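Local coordinates for protein putatuve endo-xylanase (Clostridium stercorarium, PDB 1O8P) that probably binds xylan and cellulose chains as a family 6 carbohydrate-binding module, a beta-sandwich domain attached to a putative endo-xylanase, at residues A[21-26]-A[63-68]; A[41-46]-A[54-59]; A[76-81]-A[115-120]. One frame throughout, in Å; residues are numbered along the deposited sequence.

Interaction 1 of 3, residues A[21-26]-A[63-68]; sequences GTRSAF and TTYKNI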
loop_
_atom_site.group_PDB
_atom_site.type_symbol
_atom_site.label_atom_id
_atom_site.label_comp_id
_atom_site.label_asym_id
_atom_site.label_seq_id
_atom_site.Cartn_x
_atom_site.Cartn_y
_atom_site.Cartn_z
ATOM N N GLY A 21 11.393 7.560 -15.456
ATOM C CA GLY A 21 10.324 6.595 -15.707
ATOM C C GLY A 21 9.846 5.915 -14.436
ATOM O O GLY A 21 9.190 4.892 -14.460
ATOM N N THR A 22 10.216 6.504 -13.313
ATOM C CA THR A 22 10.058 5.867 -12.009
ATOM C C THR A 22 9.523 6.823 -10.942
ATOM O O THR A 22 9.615 8.030 -11.099
ATOM C CB THR A 22 11.442 5.295 -11.710
ATOM O OG1 THR A 22 11.377 3.875 -11.800
ATOM C CG2 THR A 22 11.946 5.668 -10.441
ATOM N N ARG A 23 8.923 6.254 -9.896
ATOM C CA ARG A 23 8.434 6.930 -8.725
ATOM C C ARG A 23 9.319 6.502 -7.578
ATOM O O ARG A 23 9.668 5.298 -7.465
ATOM C CB ARG A 23 7.021 6.448 -8.379
ATOM C CG ARG A 23 5.954 6.911 -9.323
ATOM C CD ARG A 23 4.576 6.500 -8.919
ATOM N NE ARG A 23 4.231 5.173 -9.419
ATOM C CZ ARG A 23 3.052 4.588 -9.232
ATOM N NH1 ARG A 23 2.077 5.191 -8.537
ATOM N NH2 ARG A 23 2.852 3.384 -9.733
ATOM N N SER A 24 9.654 7.462 -6.711
ATOM C CA SER A 24 10.458 7.150 -5.541
ATOM C C SER A 24 9.699 6.262 -4.531
ATOM O O SER A 24 8.481 6.436 -4.333
ATOM C CB SER A 24 10.873 8.435 -4.835
ATOM O OG SER A 24 11.815 8.105 -3.820
ATOM N N ALA A 25 10.425 5.345 -3.888
ATOM C CA ALA A 25 9.899 4.524 -2.775
ATOM C C ALA A 25 9.758 5.366 -1.509
ATOM O O ALA A 25 8.996 5.028 -0.622
ATOM C CB ALA A 25 10.872 3.325 -2.474
ATOM N N PHE A 26 10.565 6.435 -1.439
ATOM C CA PHE A 26 10.763 7.270 -0.253
ATOM C C PHE A 26 9.925 8.550 -0.165
ATOM O O PHE A 26 10.052 9.246 0.802
ATOM C CB PHE A 26 12.252 7.554 -0.048
ATOM C CG PHE A 26 13.091 6.331 -0.153
ATOM C CD1 PHE A 26 13.203 5.457 0.933
ATOM C CD2 PHE A 26 13.747 6.015 -1.366
ATOM C CE1 PHE A 26 13.971 4.307 0.833
ATOM C CE2 PHE A 26 14.493 4.870 -1.485
ATOM C CZ PHE A 26 14.625 4.008 -0.387
ATOM N N THR A 63 -3.596 -4.234 -5.296
ATOM C CA THR A 63 -3.250 -3.113 -6.153
ATOM C C THR A 63 -1.792 -3.227 -6.477
ATOM O O THR A 63 -0.989 -3.667 -5.652
ATOM C CB THR A 63 -3.604 -1.738 -5.529
ATOM O OG1 THR A 63 -3.445 -1.803 -4.125
ATOM C CG2 THR A 63 -5.064 -1.418 -5.667
ATOM N N THR A 64 -1.455 -2.843 -7.703
ATOM C CA THR A 64 -0.117 -2.965 -8.192
ATOM C C THR A 64 0.378 -1.590 -8.568
ATOM O O THR A 64 -0.339 -0.836 -9.229
ATOM C CB THR A 64 -0.109 -3.870 -9.423
ATOM O OG1 THR A 64 -0.469 -5.200 -9.038
ATOM C CG2 THR A 64 1.327 -3.983 -10.073
ATOM N N TYR A 65 1.617 -1.311 -8.175
ATOM C CA TYR A 65 2.304 -0.041 -8.372
ATOM C C TYR A 65 3.633 -0.351 -9.014
ATOM O O TYR A 65 4.575 -0.815 -8.362
ATOM C CB TYR A 65 2.512 0.680 -7.011
ATOM C CG TYR A 65 1.215 0.822 -6.276
ATOM C CD1 TYR A 65 0.690 -0.250 -5.528
ATOM C CD2 TYR A 65 0.487 2.008 -6.342
ATOM C CE1 TYR A 65 -0.506 -0.130 -4.865
ATOM C CE2 TYR A 65 -0.721 2.135 -5.676
ATOM C CZ TYR A 65 -1.211 1.056 -4.940
ATOM O OH TYR A 65 -2.426 1.146 -4.302
ATOM N N LYS A 66 3.705 -0.068 -10.311
ATOM C CA LYS A 66 4.855 -0.407 -11.125
ATOM C C LYS A 66 5.955 0.609 -10.994
ATOM O O LYS A 66 5.708 1.743 -10.657
ATOM C CB LYS A 66 4.409 -0.524 -12.595
ATOM C CG LYS A 66 3.572 -1.758 -12.881
ATOM C CD LYS A 66 3.281 -1.859 -14.379
ATOM C CE LYS A 66 3.979 -3.078 -15.010
ATOM N NZ LYS A 66 5.509 -2.979 -15.111
ATOM N N ASN A 67 7.193 0.198 -11.230
ATOM C CA ASN A 67 8.300 1.148 -11.347
ATOM C C ASN A 67 8.544 1.972 -10.083
ATOM O O ASN A 67 8.749 3.178 -10.160
ATOM C CB ASN A 67 8.117 2.050 -12.599
ATOM C CG ASN A 67 7.961 1.218 -13.886
ATOM O OD1 ASN A 67 6.975 1.350 -14.651
ATOM N ND2 ASN A 67 8.903 0.331 -14.100
ATOM N N ILE A 68 8.550 1.322 -8.920
ATOM C CA ILE A 68 9.010 2.030 -7.710
ATOM C C ILE A 68 10.550 1.942 -7.593
ATOM O O ILE A 68 11.131 0.855 -7.647
ATOM C CB ILE A 68 8.305 1.493 -6.443
ATOM C CG1 ILE A 68 6.779 1.434 -6.614
ATOM C CG2 ILE A 68 8.732 2.243 -5.198
ATOM C CD1 ILE A 68 6.131 2.667 -7.260
#
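The carbonyl oxygen N67 O is gripped twice: it accepts from R23 N at 3.1 Å, almost straight in line with the C=O bond, and from T22 OG1 at 3.2 Å, which sits above the carbonyl plane. The first bond belongs to a short parallel beta bridge, R23 with I68, by which strand 23-24 near the N terminus joins strand 62-69 in the larger sheet of this beta-sandwich carbohydrate-binding module; the T22 hydroxyl adds a side-chain bond just before it. The R23 side chain then runs back over strand 62-69. The chain bends at chi3 (-87°), which turns NE out of the line of CB, CG and CD, and NH2 reaches K66 O only in a weak bond of 3.4 Å near the guanidinium plane. The stronger partners lie outside: D35 takes a salt bridge from NH2, and D33 O a hydrogen bond from NH1. Over one face of the guanidinium lies I68 CD1, 3.8 Å from R23 NE, while NH1 comes to the edge of the Y65 ring; the two planes are 45° apart. Beyond the bridge, the other branch of I68 meets A25, with I68 CG2 3.6 Å from A25 CB.

Interaction 2 of 3, residues A[41-46]-A[54-59]; sequences NLQIFS and IGYIEN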
loop_
_atom_site.group_PDB
_atom_site.type_symbol
_atom_site.label_atom_id
_atom_site.label_comp_id
_atom_site.label_asym_id
_atom_site.label_seq_id
_atom_site.Cartn_x
_atom_site.Cartn_y
_atom_site.Cartn_z
ATOM N N ASN A 41 -15.122 -4.455 -6.809
ATOM C CA ASN A 41 -15.733 -3.345 -6.079
ATOM C C ASN A 41 -14.821 -2.175 -5.770
ATOM O O ASN A 41 -15.307 -1.146 -5.310
ATOM C CB ASN A 41 -16.279 -3.838 -4.743
ATOM C CG ASN A 41 -17.461 -4.800 -4.898
ATOM O OD1 ASN A 41 -17.953 -5.017 -6.002
ATOM N ND2 ASN A 41 -17.919 -5.361 -3.786
ATOM N N LEU A 42 -13.512 -2.339 -5.982
ATOM C CA LEU A 42 -12.521 -1.394 -5.499
ATOM C C LEU A 42 -12.869 -0.016 -6.017
ATOM O O LEU A 42 -13.222 0.119 -7.175
ATOM C CB LEU A 42 -11.101 -1.783 -5.943
ATOM C CG LEU A 42 -9.961 -1.275 -5.038
ATOM C CD1 LEU A 42 -8.841 -2.297 -4.872
ATOM C CD2 LEU A 42 -9.399 -0.013 -5.648
ATOM N N GLN A 43 -12.755 0.992 -5.157
ATOM C CA GLN A 43 -13.100 2.389 -5.537
ATOM C C GLN A 43 -12.185 3.411 -4.922
ATOM O O GLN A 43 -11.570 3.130 -3.911
ATOM C CB GLN A 43 -14.512 2.712 -5.065
ATOM C CG GLN A 43 -15.477 2.730 -6.186
ATOM C CD GLN A 43 -16.849 2.572 -5.666
ATOM O OE1 GLN A 43 -17.364 3.469 -4.968
ATOM N NE2 GLN A 43 -17.460 1.431 -5.960
ATOM N N ILE A 44 -12.155 4.621 -5.489
ATOM C CA ILE A 44 -11.417 5.720 -4.888
ATOM C C ILE A 44 -12.423 6.686 -4.290
ATOM O O ILE A 44 -13.388 7.078 -4.960
ATOM C CB ILE A 44 -10.512 6.396 -5.953
ATOM C CG1 ILE A 44 -9.566 5.351 -6.589
ATOM C CG2 ILE A 44 -9.792 7.611 -5.378
ATOM C CD1 ILE A 44 -8.984 5.726 -7.957
ATOM N N PHE A 45 -12.210 7.053 -3.030
ATOM C CA PHE A 45 -13.088 7.936 -2.298
ATOM C C PHE A 45 -12.366 9.236 -1.963
ATOM O O PHE A 45 -11.182 9.219 -1.609
ATOM C CB PHE A 45 -13.569 7.302 -0.983
ATOM C CG PHE A 45 -14.334 6.031 -1.168
ATOM C CD1 PHE A 45 -15.456 5.994 -2.008
ATOM C CD2 PHE A 45 -13.955 4.876 -0.482
ATOM C CE1 PHE A 45 -16.154 4.833 -2.205
ATOM C CE2 PHE A 45 -14.671 3.697 -0.674
ATOM C CZ PHE A 45 -15.763 3.685 -1.560
ATOM N N SER A 46 -13.085 10.345 -2.029
ATOM C CA SER A 46 -12.499 11.612 -1.636
ATOM C C SER A 46 -12.505 11.727 -0.103
ATOM O O SER A 46 -13.384 11.168 0.573
ATOM C CB SER A 46 -13.233 12.771 -2.324
ATOM O OG SER A 46 -14.603 12.664 -2.008
ATOM N N ILE A 54 -8.084 4.609 -1.507
ATOM C CA ILE A 54 -8.806 3.448 -2.009
ATOM C C ILE A 54 -9.644 2.824 -0.867
ATOM O O ILE A 54 -9.258 2.892 0.303
ATOM C CB ILE A 54 -7.843 2.472 -2.707
ATOM C CG1 ILE A 54 -6.733 1.993 -1.728
ATOM C CG2 ILE A 54 -7.245 3.178 -3.984
ATOM C CD1 ILE A 54 -5.753 0.961 -2.275
ATOM N N GLY A 55 -10.777 2.217 -1.240
ATOM C CA GLY A 55 -11.706 1.555 -0.331
ATOM C C GLY A 55 -12.589 0.550 -1.101
ATOM O O GLY A 55 -12.283 0.264 -2.268
ATOM N N TYR A 56 -13.686 0.071 -0.466
ATOM C CA TYR A 56 -14.548 -1.036 -0.921
ATOM C C TYR A 56 -13.666 -2.232 -1.224
ATOM O O TYR A 56 -13.881 -2.967 -2.194
ATOM C CB TYR A 56 -15.472 -0.685 -2.110
ATOM C CG TYR A 56 -16.716 0.165 -1.834
ATOM C CD1 TYR A 56 -16.980 0.720 -0.568
ATOM C CD2 TYR A 56 -17.612 0.448 -2.864
ATOM C CE1 TYR A 56 -18.119 1.526 -0.338
ATOM C CE2 TYR A 56 -18.734 1.240 -2.666
ATOM C CZ TYR A 56 -19.005 1.790 -1.401
ATOM O OH TYR A 56 -20.130 2.600 -1.225
ATOM N N ILE A 57 -12.652 -2.419 -0.375
ATOM C CA ILE A 57 -11.682 -3.522 -0.482
ATOM C C ILE A 57 -12.180 -4.770 0.257
ATOM O O ILE A 57 -12.841 -4.670 1.286
ATOM C CB ILE A 57 -10.273 -3.054 0.008
ATOM C CG1 ILE A 57 -9.553 -2.253 -1.101
ATOM C CG2 ILE A 57 -9.415 -4.211 0.558
ATOM C CD1 ILE A 57 -8.411 -1.411 -0.576
ATOM N N GLU A 58 -11.889 -5.933 -0.303
ATOM C CA GLU A 58 -12.238 -7.209 0.300
ATOM C C GLU A 58 -11.027 -8.130 0.357
ATOM O O GLU A 58 -10.031 -7.890 -0.316
ATOM C CB GLU A 58 -13.338 -7.884 -0.534
ATOM C CG GLU A 58 -14.674 -7.145 -0.567
ATOM C CD GLU A 58 -15.376 -6.988 0.789
ATOM O OE1 GLU A 58 -15.060 -7.693 1.789
ATOM O OE2 GLU A 58 -16.301 -6.142 0.861
ATOM N N ASN A 59 -11.120 -9.196 1.160
ATOM C CA ASN A 59 -10.170 -10.314 1.100
ATOM C C ASN A 59 -9.868 -10.763 -0.342
ATOM O O ASN A 59 -10.788 -11.032 -1.130
ATOM C CB ASN A 59 -10.698 -11.516 1.923
ATOM C CG ASN A 59 -9.701 -12.627 1.996
ATOM O OD1 ASN A 59 -8.527 -12.356 2.065
ATOM N ND2 ASN A 59 -10.149 -13.883 1.953
#
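L42, I54 and I57 form the apolar centre of this contact. L42 uses both of its branches: CD1 lies 3.8 Å from I57 CG1, the two side chains running side by side and pointing the same way, while CD2 rests 4.2 Å from I54 CB. I44 extends the cluster, its CG1 touching I54 CG2 at 4.1 Å. Y34, Y61 and T63 pack on L42, and F135 meets both I54 and I57, which ties the cluster to the body of the domain.

The other face of the ribbon is aromatic. F45 and Y56 make an edge-to-face pair, with centroids 4.8 Å apart and planes at 72°. The tip atom F45 CZ points onto the face of Y56, offset toward the rim and nearest CD1 and CE1. Chi1 of F45 (-60°) sets CG anti to the carbonyl carbon; the ring's CE2 comes to 3.7 Å from G55 CA. Q43 lies alongside Y56, its NE2 3.3 Å from Y56 CD2, with amide and ring planes 70° apart, so the amide does not stack flat.

Polar bonding is left to the backbone, in a reciprocal pair: Q43 N donates to G55 O, and G55 N to Q43 O at 2.9 Å. At the outer margin N41 O approaches the edge of the Y56 ring in its plane, and N41 N is held by Y61 OH. Beyond this Q43–G55 hydrogen-bonded pair, I44 faces I54 as a non-hydrogen-bonded pair, the alternation of an antiparallel beta hairpin formed by strands 43-46 and 52-55.

Interaction 3 of 3, residues A[76-81]-A[115-120]; sequences SVTARV and YRDVSA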
loop_
_atom_site.group_PDB
_atom_site.type_symbol
_atom_site.label_atom_id
_atom_site.label_comp_id
_atom_site.label_asym_id
_atom_site.label_seq_id
_atom_site.Cartn_x
_atom_site.Cartn_y
_atom_site.Cartn_z
ATOM N N SER A 76 11.759 -0.689 5.603
ATOM C CA SER A 76 10.495 -0.532 6.308
ATOM C C SER A 76 9.436 0.132 5.425
ATOM O O SER A 76 9.780 0.816 4.462
ATOM C CB SER A 76 10.747 0.178 7.661
ATOM O OG SER A 76 9.939 1.289 7.880
ATOM N N VAL A 77 8.164 -0.112 5.741
ATOM C CA VAL A 77 7.031 0.459 5.002
ATOM C C VAL A 77 6.058 1.029 6.012
ATOM O O VAL A 77 5.941 0.484 7.119
ATOM C CB VAL A 77 6.298 -0.554 4.102
ATOM C CG1 VAL A 77 5.725 -1.777 4.905
ATOM C CG2 VAL A 77 5.187 0.142 3.289
ATOM N N THR A 78 5.413 2.134 5.619
ATOM C CA THR A 78 4.383 2.812 6.382
ATOM C C THR A 78 3.173 3.061 5.498
ATOM O O THR A 78 3.316 3.575 4.402
ATOM C CB THR A 78 4.913 4.166 6.918
ATOM O OG1 THR A 78 6.002 3.919 7.811
ATOM C CG2 THR A 78 3.865 4.869 7.799
ATOM N N ALA A 79 1.974 2.715 5.967
ATOM C CA ALA A 79 0.739 3.054 5.229
ATOM C C ALA A 79 -0.199 3.917 6.096
ATOM O O ALA A 79 -0.247 3.742 7.325
ATOM C CB ALA A 79 0.038 1.754 4.723
ATOM N N ARG A 80 -0.912 4.858 5.475
ATOM C CA ARG A 80 -1.910 5.675 6.180
ATOM C C ARG A 80 -3.215 5.013 5.864
ATOM O O ARG A 80 -3.617 4.966 4.686
ATOM C CB ARG A 80 -1.938 7.126 5.686
ATOM C CG ARG A 80 -2.805 8.036 6.557
ATOM C CD ARG A 80 -2.724 9.537 6.251
ATOM N NE ARG A 80 -3.636 10.375 7.059
ATOM C CZ ARG A 80 -4.838 10.900 6.637
ATOM N NH1 ARG A 80 -5.345 10.641 5.427
ATOM N NH2 ARG A 80 -5.567 11.676 7.462
ATOM N N VAL A 81 -3.843 4.444 6.894
ATOM C CA VAL A 81 -4.948 3.488 6.685
ATOM C C VAL A 81 -6.105 3.752 7.668
ATOM O O VAL A 81 -5.903 4.311 8.744
ATOM C CB VAL A 81 -4.473 2.012 6.820
ATOM C CG1 VAL A 81 -3.523 1.605 5.670
ATOM C CG2 VAL A 81 -3.778 1.819 8.137
ATOM N N TYR A 115 -7.858 7.862 9.979
ATOM C CA TYR A 115 -6.601 7.333 9.440
ATOM C C TYR A 115 -5.484 7.375 10.452
ATOM O O TYR A 115 -5.355 8.327 11.229
ATOM C CB TYR A 115 -6.193 8.058 8.146
ATOM C CG TYR A 115 -7.123 7.711 6.994
ATOM C CD1 TYR A 115 -8.367 8.330 6.872
ATOM C CD2 TYR A 115 -6.794 6.706 6.070
ATOM C CE1 TYR A 115 -9.238 7.987 5.846
ATOM C CE2 TYR A 115 -7.668 6.368 5.029
ATOM C CZ TYR A 115 -8.873 7.009 4.927
ATOM O OH TYR A 115 -9.743 6.706 3.896
ATOM N N ARG A 116 -4.687 6.317 10.433
ATOM C CA ARG A 116 -3.505 6.193 11.262
ATOM C C ARG A 116 -2.361 5.674 10.390
ATOM O O ARG A 116 -2.595 4.964 9.394
ATOM C CB ARG A 116 -3.757 5.216 12.428
ATOM C CG ARG A 116 -4.691 5.758 13.527
ATOM C CD ARG A 116 -4.476 7.237 13.910
ATOM N NE ARG A 116 -5.424 7.659 14.938
ATOM C CZ ARG A 116 -6.225 8.724 14.863
ATOM N NH1 ARG A 116 -6.206 9.528 13.797
ATOM N NH2 ARG A 116 -7.050 8.990 15.874
ATOM N N ASP A 117 -1.135 6.035 10.771
ATOM C CA ASP A 117 0.073 5.542 10.086
ATOM C C ASP A 117 0.483 4.239 10.731
ATOM O O ASP A 117 0.697 4.197 11.947
ATOM C CB ASP A 117 1.204 6.533 10.205
ATOM C CG ASP A 117 0.980 7.744 9.380
ATOM O OD1 ASP A 117 -0.074 7.855 8.714
ATOM O OD2 ASP A 117 1.820 8.652 9.324
ATOM N N VAL A 118 0.545 3.171 9.931
ATOM C CA VAL A 118 0.908 1.859 10.439
ATOM C C VAL A 118 2.140 1.338 9.683
ATOM O O VAL A 118 2.154 1.323 8.447
ATOM C CB VAL A 118 -0.302 0.843 10.389
ATOM C CG1 VAL A 118 0.086 -0.514 11.021
ATOM C CG2 VAL A 118 -1.548 1.413 11.128
ATOM N N SER A 119 3.161 0.906 10.413
ATOM C CA SER A 119 4.429 0.466 9.796
ATOM C C SER A 119 4.732 -1.024 9.966
ATOM O O SER A 119 4.174 -1.693 10.830
ATOM C CB SER A 119 5.627 1.285 10.334
ATOM O OG SER A 119 5.435 2.682 10.167
ATOM N N ALA A 120 5.663 -1.520 9.158
ATOM C CA ALA A 120 6.158 -2.896 9.245
ATOM C C ALA A 120 7.566 -2.874 8.653
ATOM O O ALA A 120 7.877 -2.020 7.809
ATOM C CB ALA A 120 5.258 -3.865 8.455
#
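Here two antiparallel strands meet along their length: residues 115-120 run into the outermost strand of the four-stranded sheet, and S76 to V81 lie on its inner neighbour, strand 74-82. Six backbone hydrogen bonds join them in three reciprocal pairs, V77 with A120, A79 with V118 and V81 with R116.

Side chains of the hydrogen-bonded pairs share one face. There V81 CG2 meets V118 CG2 at 3.8 Å, the side chains crossing at about a right angle, and V77 CG1 lies 4.1 Å from A120 CB. I104 and V106 of strand 100-106 pack against its valines.

T78, R80, D117 and S119 occupy the other face, where T78 OG1 and S119 OG are hydrogen-bonded at 2.7 Å. The methyl T78 CG2 leans on D117 CB. R80 starts with CG anti to the backbone N (chi1 -171°) and stays extended to NE, which runs past D117 and comes near Y115 CB. Y115 CB, not the ring, covers the centre of the guanidinium, 3.5 Å from R80 CZ; the ring is nearly parallel to it (15°) but set to one side. D117 OD1 touches the aliphatic part instead, 3.5 Å from R80 CG, with its carboxylate turned 83° from the guanidinium. The polar end of R80 is paired elsewhere: NH1 makes a salt bridge to D142, a residue of the calcium site, making R80 a second-shell neighbour of the metal.

The arrangement is an outer antiparallel strand pair of a beta-sandwich, its valines and A79 packed toward strand 100-106 of the other sheet.

Overall arrangement
From the N terminus, the chain enters interaction 1 at 21-26 and returns to it at 63-68, closing a loop of 36 intervening residues. Interaction 2 is nested inside that loop as a local hairpin, 41-46 with 54-59, and the two touch where I54 CD1 and L42 CD1 pack against Y65 and T63. Interaction 3 follows in series: strand 74-82 comes directly after strand 62-69, and its loop closes on 115-120, about 17 Å from each of the other contacts between centres. Interaction 1 thus belongs to the larger mixed sheet, interaction 3 to the four-stranded sheet and interaction 2 to the separate hairpin.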